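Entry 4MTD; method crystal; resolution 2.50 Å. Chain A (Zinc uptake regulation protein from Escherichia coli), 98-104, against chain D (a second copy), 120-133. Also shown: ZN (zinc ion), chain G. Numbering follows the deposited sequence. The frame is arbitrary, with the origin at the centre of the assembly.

Chain A, residues 98-104: SAMFICD
Chain D, residues 120-133: IMHTLAAKMGFALR

Chain A is an extended strand through M100(A) and F101(A), running to C103(A). Chain D enters as a helix that ends at K127(D), turns through M128(D), G129(D) and F130(D), and continues as a strand from A131(D). The strand and helix axes approach to 10.5 Å, with 59° between their N-to-C directions (signed crossing angle -59°). In register, the CA of A99(A) lies 8.4 Å from the CA of M121(D), and the CA of F101(A) lies 7.7 Å from the CA of A125(D). No hydrogen bond crosses between the stretches. The contact is apolar and aromatic, and it buries 376 Å² in all. A99(A), F101(A), M121(D), A125(D) and F130(D) are buried.

F101(A) is the centre, with 143 Å² covered. Strand alternation turns A99(A) and F101(A) toward chain D and M100(A) and I102(A) away. The phenylalanine has phi/psi -105/109, chi1 -67° (m) and chi2 -99°. Its flat apolar ring can offer an edge to F130(D) and a face to M128(D), while L124(D) and L132(D) pack against it with aliphatic carbons. F101(A) CZ lies 3.7 Å from L124(D) CB and 3.9 Å from M121(D) CE. F101(A) CE1 lies 3.8 Å from A125(D) CB and 3.7 Å from L132(D) CD1. M121(D) O sits near the ring plane, 3.8 Å from F101(A) CE1. M121(D) O accepts the helical hydrogen bond from A125(D) N at 2.8 Å. The small side chain of A125(D) leaves the ring close to the helix.

F130(D) has 68 Å² covered by chain A. Its backbone is at -102/112, with chi1 -172° (t) and chi2 97°. The edge of the F101(A) ring points to the F130(D) face; centroids are 5.3 Å apart and planes at 77°. F101(A) CD1 is 3.7 Å from F130(D) CD2. F101(A) CB lies over the same ring, 3.9 Å from the F130(D) centroid. The F130(D) edge meets chain A backbone: F130(D) CZ is 3.4 Å from I102(A) O, and F130(D) CE1 is 4.1 Å from C103(A) N.

Two methionines add flexible, polarisable side chains. M121(D) has 32 Å² covered and is m, m, p (-65°, -87°, 82°). Its CA-to-CB bond points sideways, but its end comes nearer, and M121(D) CE comes to 3.7 Å from A99(A) CB. M128(D), the first residue to leave helical phi/psi, is at -76/161. Its p, t, p side chain (68°, -172°, 72°) covers one face of F101(A). M128(D) CE is 4.2 Å and M128(D) SD 4.3 Å from the F101(A) ring centroid.

C103(A) has chi1 174° (t). C103(A) SG binds ZN at 2.3 Å, with three further ligand atoms elsewhere in the structure.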

ATOM      1  N   SER A  98      -9.937  24.531  13.699  1.00 70.90           N
ATOM      2  CA  SER A  98     -10.593  25.495  12.820  1.00 69.26           C
ATOM      3  C   SER A  98     -11.824  24.891  12.152  1.00 68.44           C
ATOM      4  O   SER A  98     -11.881  23.681  11.909  1.00 70.00           O
ATOM      5  CB  SER A  98      -9.623  25.976  11.739  1.00 69.82           C
ATOM      6  OG  SER A  98      -8.853  27.070  12.197  1.00 73.97           O
ATOM      7  N   ALA A  99     -12.805  25.743  11.859  1.00 64.20           N
ATOM      8  CA  ALA A  99     -13.973  25.345  11.075  1.00 61.27           C
ATOM      9  C   ALA A  99     -13.676  25.526   9.588  1.00 57.33           C
ATOM     10  O   ALA A  99     -13.183  26.572   9.183  1.00 54.60           O
ATOM     11  CB  ALA A  99     -15.177  26.174  11.477  1.00 59.34           C
ATOM     12  N   MET A 100     -13.974  24.509   8.782  1.00 59.52           N
ATOM     13  CA  MET A 100     -13.642  24.523   7.348  1.00 61.24           C
ATOM     14  C   MET A 100     -14.918  24.614   6.534  1.00 55.77           C
ATOM     15  O   MET A 100     -15.766  23.735   6.624  1.00 58.21           O
ATOM     16  CB  MET A 100     -12.890  23.243   6.942  1.00 64.62           C
ATOM     17  CG  MET A 100     -11.641  22.920   7.754  1.00 71.61           C
ATOM     18  SD  MET A 100     -10.103  22.886   6.799  1.00 84.29           S
ATOM     19  CE  MET A 100      -9.578  24.593   6.907  1.00 81.17           C
ATOM     20  N   PHE A 101     -15.041  25.660   5.728  1.00 53.38           N
ATOM     21  CA  PHE A 101     -16.183  25.819   4.829  1.00 53.09           C
ATOM     22  C   PHE A 101     -15.756  25.502   3.410  1.00 51.49           C
ATOM     23  O   PHE A 101     -15.029  26.279   2.783  1.00 52.77           O
ATOM     24  CB  PHE A 101     -16.730  27.248   4.903  1.00 55.72           C
ATOM     25  CG  PHE A 101     -17.338  27.582   6.225  1.00 55.23           C
ATOM     26  CD1 PHE A 101     -18.711  27.525   6.406  1.00 57.82           C
ATOM     27  CD2 PHE A 101     -16.537  27.921   7.299  1.00 56.41           C
ATOM     28  CE1 PHE A 101     -19.274  27.814   7.635  1.00 56.99           C
ATOM     29  CE2 PHE A 101     -17.093  28.211   8.532  1.00 58.27           C
ATOM     30  CZ  PHE A 101     -18.462  28.158   8.700  1.00 57.81           C
ATOM     31  N   ILE A 102     -16.227  24.366   2.903  1.00 49.30           N
ATOM     32  CA  ILE A 102     -15.763  23.833   1.628  1.00 47.22           C
ATOM     33  C   ILE A 102     -16.825  24.005   0.564  1.00 45.93           C
ATOM     34  O   ILE A 102     -17.974  23.620   0.758  1.00 48.13           O
ATOM     35  CB  ILE A 102     -15.452  22.326   1.750  1.00 47.21           C
ATOM     36  CG1 ILE A 102     -14.506  22.065   2.930  1.00 46.63           C
ATOM     37  CG2 ILE A 102     -14.863  21.791   0.454  1.00 45.46           C
ATOM     38  CD1 ILE A 102     -14.786  20.748   3.616  1.00 48.79           C
ATOM     39  N   CYS A 103     -16.438  24.566  -0.568  1.00 45.46           N
ATOM     40  CA  CYS A 103     -17.353  24.701  -1.681  1.00 45.93           C
ATOM     41  C   CYS A 103     -17.340  23.439  -2.541  1.00 46.72           C
ATOM     42  O   CYS A 103     -16.308  23.061  -3.090  1.00 45.56           O
ATOM     43  CB  CYS A 103     -16.988  25.917  -2.512  1.00 47.08           C
ATOM     44  SG  CYS A 103     -17.957  26.092  -4.024  1.00 52.01           S
ATOM     45  N   ASP A 104     -18.508  22.812  -2.658  1.00 48.91           N
ATOM     46  CA  ASP A 104     -18.681  21.572  -3.403  1.00 49.68           C
ATOM     47  C   ASP A 104     -18.630  21.777  -4.911  1.00 51.77           C
ATOM     48  O   ASP A 104     -18.558  20.802  -5.662  1.00 52.56           O
ATOM     49  CB  ASP A 104     -20.019  20.914  -3.046  1.00 51.35           C
ATOM     50  CG  ASP A 104     -20.088  20.458  -1.601  1.00 54.78           C
ATOM     51  OD1 ASP A 104     -19.044  20.048  -1.037  1.00 55.43           O
ATOM     52  OD2 ASP A 104     -21.200  20.503  -1.030  1.00 56.16           O
TER
ATOM     53  N   ILE D 120     -24.423  28.488  14.987  1.00 75.83           N
ATOM     54  CA  ILE D 120     -23.133  29.181  14.952  1.00 77.71           C
ATOM     55  C   ILE D 120     -22.501  29.042  13.570  1.00 77.47           C
ATOM     56  O   ILE D 120     -21.945  30.001  13.030  1.00 74.42           O
ATOM     57  CB  ILE D 120     -22.159  28.637  16.020  1.00 79.89           C
ATOM     58  CG1 ILE D 120     -22.655  28.991  17.423  1.00 81.48           C
ATOM     59  CG2 ILE D 120     -20.752  29.203  15.822  1.00 78.75           C
ATOM     60  CD1 ILE D 120     -22.087  28.095  18.503  1.00 82.38           C
ATOM     61  N   MET D 121     -22.602  27.843  13.005  1.00 76.09           N
ATOM     62  CA  MET D 121     -22.084  27.574  11.671  1.00 74.74           C
ATOM     63  C   MET D 121     -22.827  28.403  10.626  1.00 70.52           C
ATOM     64  O   MET D 121     -22.217  28.915   9.686  1.00 67.10           O
ATOM     65  CB  MET D 121     -22.183  26.081  11.347  1.00 76.68           C
ATOM     66  CG  MET D 121     -21.305  25.185  12.214  1.00 75.39           C
ATOM     67  SD  MET D 121     -19.623  24.977  11.593  1.00 77.93           S
ATOM     68  CE  MET D 121     -18.810  26.451  12.196  1.00 80.12           C
ATOM     69  N   HIS D 122     -24.136  28.548  10.797  1.00 69.61           N
ATOM     70  CA  HIS D 122     -24.909  29.428   9.923  1.00 69.29           C
ATOM     71  C   HIS D 122     -24.457  30.876  10.053  1.00 65.79           C
ATOM     72  O   HIS D 122     -24.373  31.600   9.060  1.00 63.04           O
ATOM     73  CB  HIS D 122     -26.404  29.306  10.203  1.00 70.13           C
ATOM     74  CG  HIS D 122     -27.085  28.272   9.366  1.00 75.29           C
ATOM     75  ND1 HIS D 122     -27.294  28.434   8.011  1.00 77.99           N
ATOM     76  CD2 HIS D 122     -27.606  27.064   9.685  1.00 78.04           C
ATOM     77  CE1 HIS D 122     -27.915  27.370   7.533  1.00 78.33           C
ATOM     78  NE2 HIS D 122     -28.118  26.524   8.528  1.00 79.86           N
ATOM     79  N   THR D 123     -24.159  31.280  11.283  1.00 68.68           N
ATOM     80  CA  THR D 123     -23.710  32.646  11.584  1.00 69.12           C
ATOM     81  C   THR D 123     -22.355  32.924  10.939  1.00 67.95           C
ATOM     82  O   THR D 123     -22.165  33.970  10.318  1.00 72.62           O
ATOM     83  CB  THR D 123     -23.640  32.895  13.115  1.00 66.34           C
ATOM     84  OG1 THR D 123     -24.955  32.799  13.678  1.00 66.09           O
ATOM     85  CG2 THR D 123     -23.061  34.267  13.432  1.00 64.37           C
ATOM     86  N   LEU D 124     -21.420  31.991  11.097  1.00 66.77           N
ATOM     87  CA  LEU D 124     -20.117  32.095  10.439  1.00 65.79           C
ATOM     88  C   LEU D 124     -20.267  32.042   8.919  1.00 62.40           C
ATOM     89  O   LEU D 124     -19.587  32.775   8.200  1.00 64.76           O
ATOM     90  CB  LEU D 124     -19.172  30.988  10.918  1.00 66.85           C
ATOM     91  CG  LEU D 124     -18.575  31.196  12.317  1.00 69.94           C
ATOM     92  CD1 LEU D 124     -17.983  29.898  12.853  1.00 70.73           C
ATOM     93  CD2 LEU D 124     -17.526  32.304  12.316  1.00 68.96           C
ATOM     94  N   ALA D 125     -21.162  31.184   8.437  1.00 57.12           N
ATOM     95  CA  ALA D 125     -21.417  31.081   7.005  1.00 57.80           C
ATOM     96  C   ALA D 125     -22.031  32.356   6.454  1.00 58.37           C
ATOM     97  O   ALA D 125     -21.690  32.769   5.357  1.00 56.02           O
ATOM     98  CB  ALA D 125     -22.323  29.898   6.701  1.00 58.79           C
ATOM     99  N   ALA D 126     -22.937  32.963   7.217  1.00 60.11           N
ATOM    100  CA  ALA D 126     -23.654  34.159   6.779  1.00 62.02           C
ATOM    101  C   ALA D 126     -22.740  35.365   6.552  1.00 65.37           C
ATOM    102  O   ALA D 126     -22.923  36.100   5.580  1.00 60.56           O
ATOM    103  CB  ALA D 126     -24.742  34.510   7.782  1.00 62.85           C
ATOM    104  N   LYS D 127     -21.761  35.557   7.440  1.00 74.11           N
ATOM    105  CA  LYS D 127     -20.828  36.700   7.361  1.00 80.42           C
ATOM    106  C   LYS D 127     -20.020  36.699   6.060  1.00 80.53           C
ATOM    107  O   LYS D 127     -19.927  37.723   5.376  1.00 85.55           O
ATOM    108  CB  LYS D 127     -19.874  36.712   8.560  1.00 85.83           C
ATOM    109  CG  LYS D 127     -20.532  37.041   9.893  1.00 91.43           C
ATOM    110  CD  LYS D 127     -19.507  37.061  11.022  1.00 97.25           C
ATOM    111  CE  LYS D 127     -20.160  36.997  12.399  1.00100.14           C
ATOM    112  NZ  LYS D 127     -20.978  38.202  12.709  1.00101.22           N
ATOM    113  N   MET D 128     -19.415  35.556   5.745  1.00 78.52           N
ATOM    114  CA  MET D 128     -18.908  35.284   4.395  1.00 75.82           C
ATOM    115  C   MET D 128     -20.126  34.962   3.523  1.00 69.50           C
ATOM    116  O   MET D 128     -21.177  34.626   4.040  1.00 72.47           O
ATOM    117  CB  MET D 128     -17.937  34.105   4.420  1.00 76.10           C
ATOM    118  CG  MET D 128     -18.611  32.777   4.737  1.00 78.32           C
ATOM    119  SD  MET D 128     -17.505  31.378   5.003  1.00 74.79           S
ATOM    120  CE  MET D 128     -16.823  31.830   6.590  1.00 74.12           C
ATOM    121  N   GLY D 129     -20.012  35.042   2.211  1.00 64.68           N
ATOM    122  CA  GLY D 129     -21.192  34.816   1.365  1.00 65.18           C
ATOM    123  C   GLY D 129     -21.545  33.349   1.147  1.00 64.65           C
ATOM    124  O   GLY D 129     -21.946  32.968   0.047  1.00 66.47           O
ATOM    125  N   PHE D 130     -21.439  32.528   2.191  1.00 61.18           N
ATOM    126  CA  PHE D 130     -21.376  31.078   2.020  1.00 58.29           C
ATOM    127  C   PHE D 130     -22.708  30.422   2.327  1.00 57.78           C
ATOM    128  O   PHE D 130     -23.138  30.388   3.474  1.00 55.97           O
ATOM    129  CB  PHE D 130     -20.265  30.488   2.907  1.00 57.81           C
ATOM    130  CG  PHE D 130     -19.988  29.025   2.675  1.00 55.28           C
ATOM    131  CD1 PHE D 130     -18.947  28.625   1.845  1.00 57.33           C
ATOM    132  CD2 PHE D 130     -20.732  28.052   3.317  1.00 53.88           C
ATOM    133  CE1 PHE D 130     -18.665  27.281   1.643  1.00 56.10           C
ATOM    134  CE2 PHE D 130     -20.467  26.706   3.116  1.00 56.63           C
ATOM    135  CZ  PHE D 130     -19.431  26.319   2.279  1.00 57.54           C
ATOM    136  N   ALA D 131     -23.338  29.889   1.282  1.00 61.41           N
ATOM    137  CA  ALA D 131     -24.591  29.152   1.396  1.00 62.95           C
ATOM    138  C   ALA D 131     -24.357  27.750   1.953  1.00 63.06           C
ATOM    139  O   ALA D 131     -24.188  26.786   1.203  1.00 62.85           O
ATOM    140  CB  ALA D 131     -25.276  29.072   0.038  1.00 65.48           C
ATOM    141  N   LEU D 132     -24.367  27.647   3.278  1.00 66.31           N
ATOM    142  CA  LEU D 132     -24.151  26.374   3.964  1.00 67.62           C
ATOM    143  C   LEU D 132     -25.265  25.385   3.641  1.00 67.96           C
ATOM    144  O   LEU D 132     -26.430  25.757   3.568  1.00 67.00           O
ATOM    145  CB  LEU D 132     -24.047  26.600   5.472  1.00 67.45           C
ATOM    146  CG  LEU D 132     -23.462  25.451   6.299  1.00 73.00           C
ATOM    147  CD1 LEU D 132     -22.497  25.979   7.352  1.00 73.54           C
ATOM    148  CD2 LEU D 132     -24.559  24.613   6.945  1.00 76.07           C
ATOM    149  N   ARG D 133     -24.886  24.131   3.428  1.00 74.30           N
ATOM    150  CA  ARG D 133     -25.829  23.076   3.053  1.00 79.31           C
ATOM    151  C   ARG D 133     -25.839  21.966   4.092  1.00 77.24           C
ATOM    152  O   ARG D 133     -26.896  21.568   4.575  1.00 80.25           O
ATOM    153  CB  ARG D 133     -25.465  22.501   1.681  1.00 82.43           C
ATOM    154  CG  ARG D 133     -26.477  21.509   1.135  1.00 90.15           C
ATOM    155  CD  ARG D 133     -26.022  20.917  -0.191  1.00 98.41           C
ATOM    156  NE  ARG D 133     -26.741  19.682  -0.526  1.00103.57           N
ATOM    157  CZ  ARG D 133     -27.971  19.618  -1.042  1.00104.27           C
ATOM    158  NH1 ARG D 133     -28.669  20.723  -1.296  1.00103.59           N
ATOM    159  NH2 ARG D 133     -28.514  18.432  -1.302  1.00105.09           N
TER
HETATM  160 ZN    ZN G 201     -17.043  28.017  -4.927  1.00 53.58          ZN